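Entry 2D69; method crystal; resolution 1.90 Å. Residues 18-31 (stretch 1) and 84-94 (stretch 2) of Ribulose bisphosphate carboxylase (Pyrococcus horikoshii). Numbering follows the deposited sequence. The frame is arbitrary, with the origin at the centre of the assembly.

Stretch 1 18-31: NYEPGRDELIVEYY
Stretch 2 (84-94) AKIAYPLTLFE

Two neighbouring strands run antiparallel, one through Ile 27 to Tyr 31 and onward, the other arriving through Ala 84 to Ala 87. Their axes are 156° apart in direction and 4.6 Å at closest approach. In the register, Leu 26 CA is 4.8 Å from Tyr 88 CA, Ile 27 CA 4.6 Å from Ala 87 CA, Val 28 CA 5.3 Å from Ile 86 CA, Glu 29 CA 4.4 Å from Lys 85 CA and Tyr 30 CA 5.3 Å from Ala 84 CA. Over these paired residues phi runs from -93° (Leu 26) to -129° (Ile 86) and psi from 120° (Tyr 88) to 143° (Ala 84).

Leu 26, Val 28 and Tyr 30 carry the backbone hydrogen bonds, each with both its N and its O. Leu 26 N donates to Tyr 88 O at 2.8 Å, and Tyr 88 N to Leu 26 O at 2.6 Å, the latter more bent (139°). Val 28 N donates to Ile 86 O at 2.9 Å, and Ile 86 N to Val 28 O at 2.8 Å. Tyr 30 N donates to Ala 84 O at 2.8 Å, nearly straight at 174°, and Ala 84 N to Tyr 30 O at 2.9 Å. Some of these acceptors also receive CA-H...O contacts: Ile 27 CA lies 3.1 Å from Ile 86 O, and Lys 85 CA 3.3 Å from Val 28 O.

One sheet face carries Leu 26, Val 28, Tyr 30, Ala 84, Ile 86 and Tyr 88. It is buried and largely apolar. Leu 26 is t at chi1, with chi2 off-well at 142°; its CB is 4.2 Å from Phe 93 CE2. Val 28 (t) places CG2 3.6 Å from Tyr 88 CE2. Tyr 30, Ile 86 and Tyr 88 are all m at chi1. Tyr 30 CD2 meets Ile 86 CD1 at 3.7 Å. Both tyrosine hydroxyls are hydrogen-bonded elsewhere in the structure.

The other face carries Ile 27, Glu 29, Lys 85 and Ala 87. Glu 29 and Lys 85 are both m, t at chi1 and chi2. Glu 29 OE2 reaches Lys 85 CE at 3.7 Å, a contact with the lysine's aliphatic chain; Glu 29 OE1 is bonded elsewhere.

Before the first strand, a type I turn spans Gly 22 to Glu 25, closed by Glu 25 N to Gly 22 O at 3.1 Å. The Glu 25 carboxylate (m, t, chi3 63°) accepts from Gly 22 N at OE2, 2.7 Å. Tyr 19 OH lies 2.7 Å from both Glu 25 OE1 and OE2. Pro 21 CB packs on Ala 87 CB at 3.9 Å.

After Pro 89, residues 90-92 form a 3-10 segment. One water bridges the stretches, donating to Asp 24 O and accepting from Leu 90 N, each at 2.8 Å.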

# COMPACT_ATOMS: atom_id res chain seq x y z
N ASN A 18 14.86 57.26 0.39
CA ASN A 18 15.09 57.39 -1.06
C ASN A 18 15.13 56.05 -1.83
O ASN A 18 15.21 56.05 -3.06
CB ASN A 18 16.38 58.17 -1.31
CG ASN A 18 16.33 59.55 -0.69
OD1 ASN A 18 17.24 59.95 -0.00
ND2 ASN A 18 15.24 60.27 -0.92
N TYR A 19 15.07 54.93 -1.13
CA TYR A 19 15.11 53.63 -1.78
C TYR A 19 13.89 53.43 -2.66
O TYR A 19 12.76 53.76 -2.27
CB TYR A 19 15.19 52.50 -0.74
CG TYR A 19 15.27 51.11 -1.34
CD1 TYR A 19 14.18 50.25 -1.30
CD2 TYR A 19 16.43 50.66 -1.96
CE1 TYR A 19 14.24 48.94 -1.84
CE2 TYR A 19 16.50 49.38 -2.53
CZ TYR A 19 15.40 48.52 -2.47
OH TYR A 19 15.49 47.24 -3.01
N GLU A 20 14.11 52.88 -3.85
CA GLU A 20 13.04 52.62 -4.81
C GLU A 20 12.96 51.10 -5.02
O GLU A 20 13.79 50.51 -5.69
CB GLU A 20 13.32 53.32 -6.14
CG GLU A 20 12.91 54.80 -6.18
CD GLU A 20 13.56 55.55 -7.34
OE1 GLU A 20 13.87 56.75 -7.14
OE2 GLU A 20 13.78 54.96 -8.44
N PRO A 21 11.95 50.47 -4.45
CA PRO A 21 11.86 49.01 -4.55
C PRO A 21 11.66 48.51 -5.98
O PRO A 21 10.95 49.14 -6.74
CB PRO A 21 10.64 48.64 -3.67
CG PRO A 21 10.08 49.90 -3.12
CD PRO A 21 10.84 51.08 -3.69
N GLY A 22 12.28 47.39 -6.32
CA GLY A 22 12.04 46.66 -7.56
C GLY A 22 10.68 45.98 -7.64
O GLY A 22 10.04 45.72 -6.61
N ARG A 23 10.23 45.69 -8.86
CA ARG A 23 8.94 45.04 -9.07
C ARG A 23 8.90 43.59 -8.46
O ARG A 23 7.82 43.03 -8.27
CB ARG A 23 8.56 45.03 -10.58
CG ARG A 23 9.59 44.31 -11.51
CD ARG A 23 9.09 43.99 -12.98
NE ARG A 23 10.14 43.28 -13.75
CZ ARG A 23 10.45 43.52 -15.04
NH1 ARG A 23 9.78 44.43 -15.74
NH2 ARG A 23 11.44 42.85 -15.63
N ASP A 24 10.07 43.03 -8.20
CA ASP A 24 10.24 41.69 -7.66
C ASP A 24 10.50 41.68 -6.12
O ASP A 24 10.95 40.69 -5.58
CB ASP A 24 11.36 40.95 -8.42
CG ASP A 24 12.69 41.66 -8.34
OD1 ASP A 24 13.74 41.01 -8.63
OD2 ASP A 24 12.79 42.88 -8.02
N GLU A 25 10.21 42.80 -5.46
CA GLU A 25 10.21 42.88 -3.99
C GLU A 25 8.79 42.89 -3.41
O GLU A 25 7.83 43.33 -4.06
CB GLU A 25 10.99 44.09 -3.48
CG GLU A 25 12.46 44.02 -3.85
CD GLU A 25 13.19 45.33 -3.64
OE1 GLU A 25 13.27 45.76 -2.49
OE2 GLU A 25 13.71 45.91 -4.61
N LEU A 26 8.66 42.32 -2.22
CA LEU A 26 7.40 42.29 -1.53
C LEU A 26 7.32 43.49 -0.60
O LEU A 26 8.27 43.84 0.12
CB LEU A 26 7.23 40.98 -0.76
CG LEU A 26 5.87 40.75 -0.12
CD1 LEU A 26 5.53 39.27 -0.26
CD2 LEU A 26 5.84 41.07 1.34
N ILE A 27 6.16 44.12 -0.63
CA ILE A 27 5.91 45.33 0.13
C ILE A 27 4.85 45.10 1.20
O ILE A 27 3.80 44.52 0.95
CB ILE A 27 5.48 46.44 -0.82
CG1 ILE A 27 6.62 46.71 -1.82
CG2 ILE A 27 5.18 47.72 -0.03
CD1 ILE A 27 6.12 47.27 -3.08
N VAL A 28 5.14 45.55 2.41
CA VAL A 28 4.16 45.50 3.47
C VAL A 28 3.94 46.93 4.00
O VAL A 28 4.89 47.70 4.15
CB VAL A 28 4.64 44.57 4.60
CG1 VAL A 28 3.63 44.56 5.72
CG2 VAL A 28 4.90 43.18 4.06
N GLU A 29 2.68 47.27 4.22
CA GLU A 29 2.31 48.55 4.76
C GLU A 29 1.87 48.37 6.20
O GLU A 29 1.01 47.53 6.49
CB GLU A 29 1.20 49.20 3.93
CG GLU A 29 1.41 49.12 2.42
CD GLU A 29 0.40 49.91 1.62
OE1 GLU A 29 -0.21 49.35 0.69
OE2 GLU A 29 0.21 51.11 1.93
N TYR A 30 2.47 49.15 7.10
CA TYR A 30 2.15 49.15 8.51
C TYR A 30 1.70 50.53 8.99
O TYR A 30 2.25 51.58 8.60
CB TYR A 30 3.38 48.74 9.33
CG TYR A 30 3.94 47.34 9.12
CD1 TYR A 30 3.42 46.24 9.82
CD2 TYR A 30 5.01 47.10 8.24
CE1 TYR A 30 3.91 44.94 9.64
CE2 TYR A 30 5.53 45.80 8.04
CZ TYR A 30 4.99 44.73 8.76
OH TYR A 30 5.50 43.46 8.62
N TYR A 31 0.73 50.55 9.89
CA TYR A 31 0.49 51.71 10.75
C TYR A 31 1.18 51.49 12.10
O TYR A 31 1.13 50.40 12.65
CB TYR A 31 -1.03 51.87 11.01
CG TYR A 31 -1.35 52.88 12.11
CD1 TYR A 31 -1.57 52.48 13.41
CD2 TYR A 31 -1.36 54.23 11.83
CE1 TYR A 31 -1.84 53.43 14.44
CE2 TYR A 31 -1.64 55.19 12.83
CZ TYR A 31 -1.87 54.78 14.14
OH TYR A 31 -2.12 55.71 15.15
N ALA A 84 4.36 53.23 7.62
CA ALA A 84 5.56 52.83 6.90
C ALA A 84 5.22 51.80 5.83
O ALA A 84 4.36 50.97 6.04
CB ALA A 84 6.57 52.24 7.84
N LYS A 85 5.89 51.89 4.69
CA LYS A 85 5.88 50.83 3.71
C LYS A 85 7.27 50.28 3.69
O LYS A 85 8.25 51.03 3.70
CB LYS A 85 5.49 51.35 2.33
CG LYS A 85 4.25 52.19 2.30
CD LYS A 85 3.85 52.52 0.86
CE LYS A 85 2.74 53.57 0.80
NZ LYS A 85 2.58 54.17 -0.57
N ILE A 86 7.37 48.97 3.68
CA ILE A 86 8.64 48.28 3.81
C ILE A 86 8.77 47.27 2.68
O ILE A 86 7.78 46.62 2.31
CB ILE A 86 8.76 47.58 5.19
CG1 ILE A 86 8.56 48.61 6.34
CG2 ILE A 86 10.14 46.91 5.30
CD1 ILE A 86 8.56 47.97 7.79
N ALA A 87 9.97 47.21 2.13
CA ALA A 87 10.27 46.35 1.00
C ALA A 87 11.14 45.17 1.41
O ALA A 87 12.13 45.36 2.12
CB ALA A 87 10.96 47.14 -0.10
N TYR A 88 10.77 43.99 0.91
CA TYR A 88 11.34 42.69 1.26
C TYR A 88 11.80 41.93 0.03
O TYR A 88 10.99 41.63 -0.84
CB TYR A 88 10.27 41.81 1.97
CG TYR A 88 9.81 42.40 3.31
CD1 TYR A 88 10.35 41.96 4.50
CD2 TYR A 88 8.85 43.41 3.35
CE1 TYR A 88 9.94 42.49 5.70
CE2 TYR A 88 8.40 43.91 4.53
CZ TYR A 88 8.96 43.47 5.71
OH TYR A 88 8.53 44.04 6.87
N PRO A 89 13.08 41.60 -0.03
CA PRO A 89 13.58 40.70 -1.06
C PRO A 89 13.10 39.27 -0.85
O PRO A 89 12.91 38.81 0.30
CB PRO A 89 15.11 40.82 -0.90
CG PRO A 89 15.29 41.09 0.50
CD PRO A 89 14.14 41.98 0.92
N LEU A 90 12.86 38.57 -1.97
CA LEU A 90 12.30 37.23 -1.92
C LEU A 90 13.24 36.18 -1.36
O LEU A 90 12.82 35.09 -1.08
CB LEU A 90 11.84 36.83 -3.30
CG LEU A 90 10.80 37.75 -3.88
CD1 LEU A 90 10.25 37.10 -5.10
CD2 LEU A 90 9.64 38.00 -2.91
N THR A 91 14.51 36.53 -1.17
CA THR A 91 15.43 35.68 -0.46
C THR A 91 15.05 35.42 1.01
O THR A 91 15.66 34.57 1.69
CB THR A 91 16.84 36.32 -0.52
OG1 THR A 91 16.73 37.69 -0.18
CG2 THR A 91 17.38 36.38 -1.98
N LEU A 92 14.13 36.22 1.57
CA LEU A 92 13.73 36.08 2.95
C LEU A 92 12.59 35.08 3.07
O LEU A 92 12.22 34.72 4.18
CB LEU A 92 13.22 37.41 3.51
CG LEU A 92 14.18 38.43 4.01
CD1 LEU A 92 13.44 39.78 4.00
CD2 LEU A 92 14.73 38.06 5.42
N PHE A 93 12.05 34.61 1.93
CA PHE A 93 10.82 33.82 1.96
C PHE A 93 10.91 32.42 1.41
O PHE A 93 11.61 32.13 0.38
CB PHE A 93 9.72 34.59 1.23
CG PHE A 93 9.43 35.92 1.83
CD1 PHE A 93 9.27 36.07 3.20
CD2 PHE A 93 9.52 37.08 1.07
CE1 PHE A 93 9.03 37.30 3.75
CE2 PHE A 93 9.34 38.33 1.64
CZ PHE A 93 9.10 38.43 2.97
N GLU A 94 10.21 31.52 2.09
CA GLU A 94 10.02 30.19 1.54
C GLU A 94 8.82 30.26 0.67
O GLU A 94 7.68 30.42 1.16
CB GLU A 94 9.84 29.14 2.64
CG GLU A 94 9.65 27.74 2.11
CD GLU A 94 9.40 26.70 3.22
OE1 GLU A 94 9.52 26.99 4.47
OE2 GLU A 94 9.12 25.57 2.79
O HOH W 1 13.34 39.76 -4.49